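Trans-isoprenyl diphosphate synthase (Caulobacter crescentus, PDB 3OYR) probably extends farnesyl diphosphate with five isopentenyl diphosphate units to make all-trans-octaprenyl diphosphate, the side-chain precursor of isoprenoid quinones. Local coordinates at residues L103-V108 with E165-Q170; E186-K191 with A227-D232. All coordinates share one frame; numbering follows the deposited sequence.

Contact 1 (L103-V108 with E165-Q170); sequences LHDDVV and EGEVLQ. With CA (calcium ion), chain E; DMA (dimethylallyl diphosphate), chain G.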
loop_
_atom_site.group_PDB
_atom_site.type_symbol
_atom_site.label_atom_id
_atom_site.label_comp_id
_atom_site.label_asym_id
_atom_site.label_seq_id
_atom_site.Cartn_x
_atom_site.Cartn_y
_atom_site.Cartn_z
ATOM N N LEU B 103 -6.967 -4.575 5.428
ATOM C CA LEU B 103 -7.532 -3.268 5.746
ATOM C C LEU B 103 -8.138 -2.638 4.498
ATOM O O LEU B 103 -9.260 -2.157 4.529
ATOM C CB LEU B 103 -6.476 -2.352 6.369
ATOM C CG LEU B 103 -6.044 -2.704 7.804
ATOM C CD1 LEU B 103 -4.855 -1.879 8.223
ATOM C CD2 LEU B 103 -7.175 -2.542 8.803
ATOM N N HIS B 104 -7.402 -2.703 3.393
ATOM C CA HIS B 104 -7.843 -2.148 2.137
ATOM C C HIS B 104 -9.010 -2.940 1.555
ATOM O O HIS B 104 -9.996 -2.342 1.104
ATOM C CB HIS B 104 -6.663 -2.061 1.163
ATOM C CG HIS B 104 -5.696 -0.970 1.502
ATOM N ND1 HIS B 104 -4.840 -0.422 0.575
ATOM C CD2 HIS B 104 -5.473 -0.301 2.662
ATOM C CE1 HIS B 104 -4.139 0.541 1.143
ATOM N NE2 HIS B 104 -4.500 0.631 2.409
ATOM N N ASP B 105 -8.929 -4.268 1.613
ATOM C CA ASP B 105 -9.952 -5.092 0.999
ATOM C C ASP B 105 -11.270 -4.984 1.771
ATOM O O ASP B 105 -12.329 -4.892 1.157
ATOM C CB ASP B 105 -9.478 -6.537 0.878
ATOM C CG ASP B 105 -10.534 -7.458 0.282
ATOM O OD1 ASP B 105 -10.739 -7.453 -0.948
ATOM O OD2 ASP B 105 -11.164 -8.205 1.057
ATOM N N ASP B 106 -11.203 -4.949 3.105
ATOM C CA ASP B 106 -12.411 -4.736 3.923
ATOM C C ASP B 106 -13.097 -3.396 3.681
ATOM O O ASP B 106 -14.332 -3.327 3.727
ATOM C CB ASP B 106 -12.122 -4.890 5.416
ATOM C CG ASP B 106 -12.005 -6.341 5.848
ATOM O OD1 ASP B 106 -12.625 -7.233 5.210
ATOM O OD2 ASP B 106 -11.275 -6.586 6.833
ATOM N N VAL B 107 -12.310 -2.347 3.422
ATOM C CA VAL B 107 -12.864 -1.039 3.076
ATOM C C VAL B 107 -13.559 -1.071 1.705
ATOM O O VAL B 107 -14.645 -0.517 1.528
ATOM C CB VAL B 107 -11.766 0.064 3.115
ATOM C CG1 VAL B 107 -12.225 1.346 2.443
ATOM C CG2 VAL B 107 -11.381 0.352 4.537
ATOM N N VAL B 108 -12.914 -1.729 0.747
ATOM C CA VAL B 108 -13.411 -1.841 -0.620
ATOM C C VAL B 108 -14.705 -2.672 -0.664
ATOM O O VAL B 108 -15.713 -2.252 -1.245
ATOM C CB VAL B 108 -12.297 -2.411 -1.537
ATOM C CG1 VAL B 108 -12.859 -2.946 -2.857
ATOM C CG2 VAL B 108 -11.253 -1.330 -1.797
ATOM N N GLU B 165 -3.569 -5.676 -8.877
ATOM C CA GLU B 165 -4.089 -6.003 -10.203
ATOM C C GLU B 165 -5.250 -6.964 -10.124
ATOM O O GLU B 165 -6.273 -6.762 -10.780
ATOM C CB GLU B 165 -2.993 -6.649 -11.064
ATOM C CG GLU B 165 -1.926 -5.685 -11.518
ATOM C CD GLU B 165 -0.903 -6.339 -12.449
ATOM O OE1 GLU B 165 -0.680 -5.801 -13.542
ATOM O OE2 GLU B 165 -0.328 -7.382 -12.092
ATOM N N GLY B 166 -5.086 -8.001 -9.310
ATOM C CA GLY B 166 -6.133 -8.981 -9.073
ATOM C C GLY B 166 -7.356 -8.363 -8.440
ATOM O O GLY B 166 -8.461 -8.719 -8.782
ATOM N N GLU B 167 -7.152 -7.427 -7.522
ATOM C CA GLU B 167 -8.271 -6.770 -6.852
ATOM C C GLU B 167 -9.025 -5.825 -7.783
ATOM O O GLU B 167 -10.258 -5.725 -7.724
ATOM C CB GLU B 167 -7.765 -5.994 -5.642
ATOM C CG GLU B 167 -7.298 -6.875 -4.452
ATOM C CD GLU B 167 -8.432 -7.206 -3.503
ATOM O OE1 GLU B 167 -9.334 -7.987 -3.885
ATOM O OE2 GLU B 167 -8.413 -6.683 -2.369
ATOM N N VAL B 168 -8.281 -5.115 -8.629
ATOM C CA VAL B 168 -8.891 -4.295 -9.656
ATOM C C VAL B 168 -9.666 -5.168 -10.653
ATOM O O VAL B 168 -10.805 -4.842 -10.993
ATOM C CB VAL B 168 -7.852 -3.373 -10.346
ATOM C CG1 VAL B 168 -8.456 -2.630 -11.508
ATOM C CG2 VAL B 168 -7.340 -2.369 -9.375
ATOM N N LEU B 169 -9.065 -6.290 -11.073
ATOM C CA LEU B 169 -9.683 -7.211 -12.022
ATOM C C LEU B 169 -10.983 -7.744 -11.467
ATOM O O LEU B 169 -11.971 -7.831 -12.191
ATOM C CB LEU B 169 -8.761 -8.394 -12.370
ATOM C CG LEU B 169 -9.209 -9.372 -13.480
ATOM C CD1 LEU B 169 -9.731 -8.656 -14.754
ATOM C CD2 LEU B 169 -8.048 -10.340 -13.832
ATOM N N GLN B 170 -10.970 -8.092 -10.184
ATOM C CA GLN B 170 -12.166 -8.491 -9.478
ATOM C C GLN B 170 -13.206 -7.359 -9.418
ATOM O O GLN B 170 -14.380 -7.582 -9.717
ATOM C CB GLN B 170 -11.800 -8.955 -8.083
ATOM C CG GLN B 170 -12.991 -9.384 -7.279
ATOM C CD GLN B 170 -12.596 -9.813 -5.905
ATOM O OE1 GLN B 170 -12.492 -10.999 -5.634
ATOM N NE2 GLN B 170 -12.346 -8.846 -5.025
HETATM CA CA CA E . -13.127 -9.372 1.138
HETATM C C1 DMA G . -9.328 -11.367 -1.132
HETATM O O1 DMA G . -10.193 -12.438 -0.774
HETATM C C2 DMA G . -8.842 -10.572 0.040
HETATM C C3 DMA G . -7.578 -10.147 0.147
HETATM C C4 DMA G . -6.519 -10.411 -0.876
HETATM C C5 DMA G . -7.225 -9.361 1.367
HETATM P PA DMA G . -11.646 -12.291 -0.050
HETATM O O1A DMA G . -12.356 -13.558 -0.421
HETATM O O2A DMA G . -12.291 -10.953 -0.294
HETATM O O3A DMA G . -11.149 -12.400 1.485
HETATM P PB DMA G . -12.062 -12.223 2.807
HETATM O O1B DMA G . -11.022 -12.606 3.827
HETATM O O2B DMA G . -13.215 -13.185 2.641
HETATM O O3B DMA G . -12.537 -10.788 2.844
HETATM O O HOH W 1 -11.655 -9.358 -2.487
HETATM O O HOH W 2 -13.862 -7.991 2.856
HETATM O O HOH W 3 -15.419 -10.381 1.223
#

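Contact 2 (E186-K191 with A227-D232); sequences EIIQAK and AFQLAD. With CA (calcium ion), chain F; DMA (dimethylallyl diphosphate), chain G; DMA (dimethylallyl diphosphate), chain D.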
loop_
_atom_site.group_PDB
_atom_site.type_symbol
_atom_site.label_atom_id
_atom_site.label_comp_id
_atom_site.label_asym_id
_atom_site.label_seq_id
_atom_site.Cartn_x
_atom_site.Cartn_y
_atom_site.Cartn_z
ATOM N N GLU B 186 -7.858 -16.567 -12.756
ATOM C CA GLU B 186 -6.861 -15.531 -12.951
ATOM C C GLU B 186 -6.916 -14.546 -11.783
ATOM O O GLU B 186 -5.894 -14.189 -11.247
ATOM C CB GLU B 186 -7.104 -14.821 -14.283
ATOM C CG GLU B 186 -6.061 -13.790 -14.661
ATOM C CD GLU B 186 -6.406 -13.016 -15.937
ATOM O OE1 GLU B 186 -5.683 -12.037 -16.231
ATOM O OE2 GLU B 186 -7.387 -13.375 -16.639
ATOM N N ILE B 187 -8.120 -14.138 -11.380
ATOM C CA ILE B 187 -8.321 -13.281 -10.232
ATOM C C ILE B 187 -7.800 -13.886 -8.931
ATOM O O ILE B 187 -7.030 -13.228 -8.214
ATOM C CB ILE B 187 -9.828 -12.967 -10.067
ATOM C CG1 ILE B 187 -10.294 -12.050 -11.206
ATOM C CG2 ILE B 187 -10.167 -12.477 -8.639
ATOM C CD1 ILE B 187 -11.841 -11.871 -11.280
ATOM N N ILE B 188 -8.199 -15.125 -8.619
ATOM C CA ILE B 188 -7.754 -15.723 -7.356
ATOM C C ILE B 188 -6.252 -16.006 -7.374
ATOM O O ILE B 188 -5.598 -15.922 -6.349
ATOM C CB ILE B 188 -8.602 -16.942 -6.889
ATOM C CG1 ILE B 188 -8.513 -18.134 -7.865
ATOM C CG2 ILE B 188 -10.052 -16.497 -6.714
ATOM C CD1 ILE B 188 -8.932 -19.498 -7.257
ATOM N N GLN B 189 -5.689 -16.281 -8.547
ATOM C CA GLN B 189 -4.238 -16.497 -8.580
ATOM C C GLN B 189 -3.486 -15.212 -8.187
ATOM O O GLN B 189 -2.515 -15.251 -7.416
ATOM C CB GLN B 189 -3.767 -17.055 -9.919
ATOM C CG GLN B 189 -2.256 -17.359 -9.912
ATOM C CD GLN B 189 -1.756 -18.005 -11.180
ATOM O OE1 GLN B 189 -2.261 -19.040 -11.612
ATOM N NE2 GLN B 189 -0.710 -17.425 -11.757
ATOM N N ALA B 190 -3.972 -14.087 -8.694
ATOM C CA ALA B 190 -3.333 -12.797 -8.495
ATOM C C ALA B 190 -3.580 -12.258 -7.095
ATOM O O ALA B 190 -2.643 -11.884 -6.404
ATOM C CB ALA B 190 -3.807 -11.796 -9.555
ATOM N N LYS B 191 -4.840 -12.247 -6.671
ATOM C CA LYS B 191 -5.198 -11.581 -5.442
ATOM C C LYS B 191 -4.862 -12.402 -4.200
ATOM O O LYS B 191 -4.702 -11.825 -3.129
ATOM C CB LYS B 191 -6.674 -11.195 -5.446
ATOM C CG LYS B 191 -7.591 -12.300 -4.958
ATOM C CD LYS B 191 -8.968 -11.761 -4.647
ATOM C CE LYS B 191 -9.910 -12.921 -4.359
ATOM N NZ LYS B 191 -11.274 -12.417 -3.981
ATOM N N ALA B 227 -5.800 -23.480 -3.875
ATOM C CA ALA B 227 -6.600 -24.356 -2.997
ATOM C C ALA B 227 -7.216 -23.543 -1.874
ATOM O O ALA B 227 -8.437 -23.625 -1.626
ATOM C CB ALA B 227 -5.714 -25.498 -2.415
ATOM N N PHE B 228 -6.370 -22.726 -1.236
ATOM C CA PHE B 228 -6.753 -21.903 -0.096
ATOM C C PHE B 228 -7.927 -21.002 -0.442
ATOM O O PHE B 228 -8.922 -20.964 0.289
ATOM C CB PHE B 228 -5.551 -21.059 0.395
ATOM C CG PHE B 228 -5.808 -20.323 1.686
ATOM C CD1 PHE B 228 -5.615 -20.964 2.914
ATOM C CD2 PHE B 228 -6.252 -18.990 1.680
ATOM C CE1 PHE B 228 -5.875 -20.283 4.122
ATOM C CE2 PHE B 228 -6.497 -18.296 2.890
ATOM C CZ PHE B 228 -6.318 -18.944 4.105
ATOM N N GLN B 229 -7.816 -20.290 -1.564
ATOM C CA GLN B 229 -8.843 -19.328 -1.953
ATOM C C GLN B 229 -10.151 -19.993 -2.400
ATOM O O GLN B 229 -11.247 -19.509 -2.073
ATOM C CB GLN B 229 -8.316 -18.401 -3.032
ATOM C CG GLN B 229 -9.255 -17.250 -3.327
ATOM C CD GLN B 229 -9.560 -16.397 -2.105
ATOM O OE1 GLN B 229 -8.665 -16.012 -1.361
ATOM N NE2 GLN B 229 -10.826 -16.105 -1.895
ATOM N N LEU B 230 -10.037 -21.090 -3.146
ATOM C CA LEU B 230 -11.204 -21.927 -3.488
ATOM C C LEU B 230 -11.956 -22.382 -2.236
ATOM O O LEU B 230 -13.178 -22.244 -2.174
ATOM C CB LEU B 230 -10.792 -23.131 -4.331
ATOM C CG LEU B 230 -10.410 -22.748 -5.765
ATOM C CD1 LEU B 230 -9.676 -23.872 -6.424
ATOM C CD2 LEU B 230 -11.621 -22.408 -6.553
ATOM N N ALA B 231 -11.226 -22.886 -1.234
ATOM C CA ALA B 231 -11.837 -23.247 0.050
ATOM C C ALA B 231 -12.442 -22.034 0.748
ATOM O O ALA B 231 -13.530 -22.135 1.296
ATOM C CB ALA B 231 -10.848 -23.952 0.963
ATOM N N ASP B 232 -11.755 -20.890 0.702
ATOM C CA ASP B 232 -12.289 -19.653 1.269
ATOM C C ASP B 232 -13.590 -19.233 0.599
ATOM O O ASP B 232 -14.543 -18.828 1.275
ATOM C CB ASP B 232 -11.279 -18.504 1.175
ATOM C CG ASP B 232 -11.763 -17.261 1.880
ATOM O OD1 ASP B 232 -12.346 -16.365 1.202
ATOM O OD2 ASP B 232 -11.609 -17.200 3.122
HETATM CA CA CA F . -13.822 -14.655 1.118
HETATM C C1 DMA G . -9.328 -11.367 -1.132
HETATM O O1 DMA G . -10.193 -12.438 -0.774
HETATM C C2 DMA G . -8.842 -10.572 0.040
HETATM C C3 DMA G . -7.578 -10.147 0.147
HETATM C C4 DMA G . -6.519 -10.411 -0.876
HETATM C C5 DMA G . -7.225 -9.361 1.367
HETATM P PA DMA G . -11.646 -12.291 -0.050
HETATM O O1A DMA G . -12.356 -13.558 -0.421
HETATM O O2A DMA G . -12.291 -10.953 -0.294
HETATM O O3A DMA G . -11.149 -12.400 1.485
HETATM P PB DMA G . -12.062 -12.223 2.807
HETATM O O1B DMA G . -11.022 -12.606 3.827
HETATM O O2B DMA G . -13.215 -13.185 2.641
HETATM O O3B DMA G . -12.537 -10.788 2.844
HETATM C C1 DMA D . -7.935 -13.745 4.467
HETATM O O1 DMA D . -6.778 -14.523 4.802
HETATM C C2 DMA D . -7.472 -13.405 3.095
HETATM C C3 DMA D . -7.822 -14.126 2.026
HETATM C C4 DMA D . -8.815 -15.257 2.089
HETATM C C5 DMA D . -7.200 -13.736 0.722
HETATM P PA DMA D . -6.670 -15.633 5.955
HETATM O O1A DMA D . -5.297 -16.276 5.960
HETATM O O2A DMA D . -7.836 -16.571 5.817
HETATM O O3A DMA D . -6.884 -14.628 7.209
HETATM P PB DMA D . -6.167 -14.623 8.668
HETATM O O1B DMA D . -4.817 -13.962 8.469
HETATM O O2B DMA D . -7.177 -13.729 9.354
HETATM O O3B DMA D . -6.078 -16.033 9.186
HETATM O O HOH W 4 -15.130 -15.904 2.677
HETATM O O HOH W 5 -14.800 -15.680 -0.747
HETATM O O HOH W 6 -15.660 -13.095 1.174
#

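Contact 1 (L103-V108 with E165-Q170)
Asp105 and Glu167 meet carboxylate to carboxylate, the one direct residue contact between the two segments. OD1 of Asp105 lies 2.8 Å from OE2 of Glu167; both atoms are acceptors, and no hydrogen bond links them. The side chains cross at about a right angle, with the carboxylate planes 29° apart. Glu167 gets there by folding its chain at chi2 (-89°), which also brings OE2 to 3.4 Å from CB of Asp105. This buried spot is the tight part of the contact. Asp105 opens the DDxxD sequence on helix 87-109, the first aspartate-rich motif of trans-prenyl diphosphate synthases, and its OD2 binds a calcium ion at 2.3 Å, shared with Asp109 and with O2A and O3B of the dimethylallyl diphosphate. OD2 is thus held by the metal while OD1 faces Glu167. If Glu167 were an alanine, a gap would probably open beside CB and OD1 of Asp105, removing the wall on that side of the carboxylate. The other side is looser and wet. Gln170 spans it through a water that lies 2.7 Å from Gln170 NE2 and 2.6 Å from Asp105 OD1, with the diphosphate O2A also in reach. Two more waters bind the calcium, and one of them donates to OD1 of Asp106, a carboxylate that also forms a salt bridge with Arg114.

Contact 2 (E186-K191 with A227-D232)
Gln229 sets CG anti to its own backbone N (chi1 -171°) and then bends at chi2 (58°), laying its CG against Ile188 while its amide turns up into the active site. Lys191, on the other helix, places CG between its backbone N and carbonyl carbon and stays extended beyond, which carries NZ to the ester oxygen O1 of the diphosphate. The two helices belong to the all-alpha isoprenoid synthase fold, and Asp232 begins its second aspartate-rich motif, which continues through Asp233 to Asp236. The axes of segments 186-191 and 227-232 approach to 9.8 Å at 115°, a steep crossing in which Ile188 fills the angle. CG2 of Ile188 sits 3.6 Å from CG of Gln229, and the other branch reaches past it, its CD1 3.9 Å from CG of Leu230, where the two side chains cross at about a right angle. This apolar layer lies beneath the polar groups. Above it, CE of Lys191 comes within 4.1 Å of NE2 of Gln229 without a polar bond between the two residues. Each looks mainly to other partners: Lys191 NZ bonds to Gln170, while the Gln229 amide is fixed at both ends, OE1 by Thr192 and NE2 by Asp233. That pins the amide's rotation. What both spare for the dimethylallyl diphosphate bound between the aspartates is weak: NE2 of Gln229 donates to its O1A over 3.3 Å, and NZ of Lys191 to its O1 over 3.4 Å. A second dimethylallyl diphosphate lies at the edge of the Phe228 ring, its O2A in the ring plane. Asp232 divides its carboxylate between two cations: OD2 forms a salt bridge with Lys246, and OD1 binds a calcium ion at 2.3 Å.

Running from the N terminus, helix 87-109 comes first, and contact 1 closes on it when helix 150-173 returns to its side, after a loop that holds the small two-stranded hairpin and helix 126-147. The chain then turns directly into helix 181-206, and contact 2 closes a shorter, almost wholly helical loop as helix 211-238 crosses it. The two loops follow in series, neither nested nor crossed. Helices 150-173 and 181-206 join them side by side, Gly166 packing on Ala190 and Leu169 on Ile187. Together, contacts 1 and 2 tie four helices round one diphosphate, bringing the two aspartate-rich motifs to facing sides of it.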